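Putative methyl-accepting chemotaxis signal transduction protein (Campylobacter jejuni subsp. jejuni serotype O:2, PDB 4XMR) probably senses amino acids such as isoleucine through its tandem PAS sensory domain and relays the signal across the membrane for chemotaxis. Local coordinates at residues I68-Y71 with Y72-S75. Numbering follows the deposited sequence. Where two conformers were deposited one is given.
Sequences ILKY and YRHS. With SO4 (sulfate ion), chain F.
Along one turn of helix 58-76, the Lys70 side chain crosses that of His74 obliquely while successive i to i+4 backbone bonds run beneath them, among them His74 N to Lys70 O at 3.0 Å. Lys70 sends its chain out with CG anti to the backbone N (chi1 -179°), which brings CG against the imidazole: it sits 4.1 Å from the centroid of the His74 ring, off-centre, in a CH-pi contact. At the rim of that ring, His74 NE2 gives a nearly straight hydrogen bond of 2.8 Å to sulfate O1. Arg73, its chain bent at chi3 (57°), presents the guanidinium edge-on to the same ion, NH2 bonding O1 and NH1 reaching O3 at 2.9 Å. The sulfate, probably from the crystallisation liquor, also takes a bond from Ser96 N, and Arg73 NE is held by Ser93 OG. This helix packs between the membrane-distal PAS sheet and the long helix 9-48. There Ile68 CG2 touches Tyr72 CD1 at 3.8 Å, the side chains lying side by side, pointing the same way and both touching Leu43, and Tyr72 OH is hydrogen-bonded to Asp46 OD2 of its own chain. His74 ND1 is hydrogen-bonded to Asp46 of the second subunit, so His74 links the dimer interface to the anion. Ser75 OG hydrogen-bonds back to Tyr72 O at 2.7 Å.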
loop_
_atom_site.group_PDB
_atom_site.type_symbol
_atom_site.label_atom_id
_atom_site.label_comp_id
_atom_site.label_asym_id
_atom_site.label_seq_id
_atom_site.Cartn_x
_atom_site.Cartn_y
_atom_site.Cartn_z
ATOM N N ILE B 68 -4.407 9.991 -21.201
ATOM C CA ILE B 68 -4.916 9.642 -19.879
ATOM C C ILE B 68 -4.399 8.264 -19.452
ATOM O O ILE B 68 -3.954 8.084 -18.310
ATOM C CB ILE B 68 -6.467 9.657 -19.840
ATOM C CG1 ILE B 68 -7.007 10.969 -20.401
ATOM C CG2 ILE B 68 -6.941 9.466 -18.416
ATOM C CD1 ILE B 68 -8.540 11.101 -20.332
ATOM N N LEU B 69 -4.424 7.301 -20.374
ATOM C CA LEU B 69 -3.913 5.968 -20.070
ATOM C C LEU B 69 -2.450 6.039 -19.671
ATOM O O LEU B 69 -2.024 5.384 -18.721
ATOM C CB LEU B 69 -4.054 5.031 -21.270
ATOM C CG LEU B 69 -5.446 4.828 -21.860
ATOM C CD1 LEU B 69 -5.365 3.881 -23.066
ATOM C CD2 LEU B 69 -6.420 4.297 -20.817
ATOM N N LYS B 70 -1.672 6.826 -20.413
ATOM C CA LYS B 70 -0.247 6.936 -20.138
ATOM C C LYS B 70 0.040 7.568 -18.776
ATOM O O LYS B 70 0.869 7.069 -18.011
ATOM C CB LYS B 70 0.457 7.737 -21.237
ATOM C CG LYS B 70 1.968 7.859 -21.025
ATOM C CD LYS B 70 2.646 8.680 -22.118
ATOM C CE LYS B 70 2.464 10.172 -21.896
ATOM N NZ LYS B 70 3.455 10.981 -22.675
ATOM N N TYR B 71 -0.616 8.684 -18.478
ATOM C CA TYR B 71 -0.344 9.368 -17.217
ATOM C C TYR B 71 -0.771 8.479 -16.052
ATOM O O TYR B 71 -0.053 8.355 -15.062
ATOM C CB TYR B 71 -1.028 10.741 -17.154
ATOM C CG TYR B 71 -0.473 11.738 -18.142
ATOM C CD1 TYR B 71 0.898 11.897 -18.300
ATOM C CD2 TYR B 71 -1.321 12.499 -18.943
ATOM C CE1 TYR B 71 1.417 12.822 -19.222
ATOM C CE2 TYR B 71 -0.814 13.414 -19.854
ATOM C CZ TYR B 71 0.546 13.575 -20.002
ATOM O OH TYR B 71 1.016 14.500 -20.926
ATOM N N TYR B 72 -1.919 7.823 -16.178
ATOM C CA TYR B 72 -2.329 6.906 -15.123
ATOM C C TYR B 72 -1.349 5.737 -14.973
ATOM O O TYR B 72 -0.971 5.364 -13.859
ATOM C CB TYR B 72 -3.749 6.394 -15.372
ATOM C CG TYR B 72 -4.832 7.206 -14.699
ATOM C CD1 TYR B 72 -5.248 8.438 -15.217
ATOM C CD2 TYR B 72 -5.462 6.726 -13.559
ATOM C CE1 TYR B 72 -6.258 9.175 -14.604
ATOM C CE2 TYR B 72 -6.473 7.453 -12.945
ATOM C CZ TYR B 72 -6.869 8.665 -13.469
ATOM O OH TYR B 72 -7.884 9.345 -12.829
ATOM N N ARG B 73 -0.920 5.164 -16.090
ATOM C CA ARG B 73 0.047 4.066 -16.020
ATOM C C ARG B 73 1.296 4.495 -15.251
ATOM O O ARG B 73 1.776 3.775 -14.372
ATOM C CB ARG B 73 0.464 3.579 -17.406
ATOM C CG ARG B 73 1.530 2.483 -17.328
ATOM C CD ARG B 73 1.846 1.813 -18.674
ATOM N NE ARG B 73 2.275 2.751 -19.721
ATOM C CZ ARG B 73 3.511 3.238 -19.865
ATOM N NH1 ARG B 73 4.478 2.922 -19.009
ATOM N NH2 ARG B 73 3.782 4.071 -20.869
ATOM N N HIS B 74 1.820 5.669 -15.581
ATOM C CA HIS B 74 3.001 6.160 -14.896
ATOM C C HIS B 74 2.750 6.388 -13.420
ATOM O O HIS B 74 3.624 6.133 -12.594
ATOM C CB HIS B 74 3.471 7.473 -15.511
ATOM C CG HIS B 74 4.095 7.327 -16.853
ATOM N ND1 HIS B 74 4.293 8.412 -17.688
ATOM C CD2 HIS B 74 4.617 6.258 -17.500
ATOM C CE1 HIS B 74 4.886 8.008 -18.792
ATOM N NE2 HIS B 74 5.093 6.700 -18.708
ATOM N N SER B 75 1.576 6.905 -13.089
ATOM C CA SER B 75 1.315 7.282 -11.710
ATOM C C SER B 75 1.456 6.115 -10.727
ATOM O O SER B 75 1.885 6.319 -9.600
ATOM C CB SER B 75 -0.046 7.965 -11.570
ATOM O OG SER B 75 -1.062 7.018 -11.741
HETATM S S SO4 F . 7.496 4.644 -20.704
HETATM O O1 SO4 F . 6.302 5.444 -20.939
HETATM O O2 SO4 F . 8.591 5.524 -20.308
HETATM O O3 SO4 F . 7.235 3.677 -19.640
HETATM O O4 SO4 F . 7.849 3.943 -21.934
#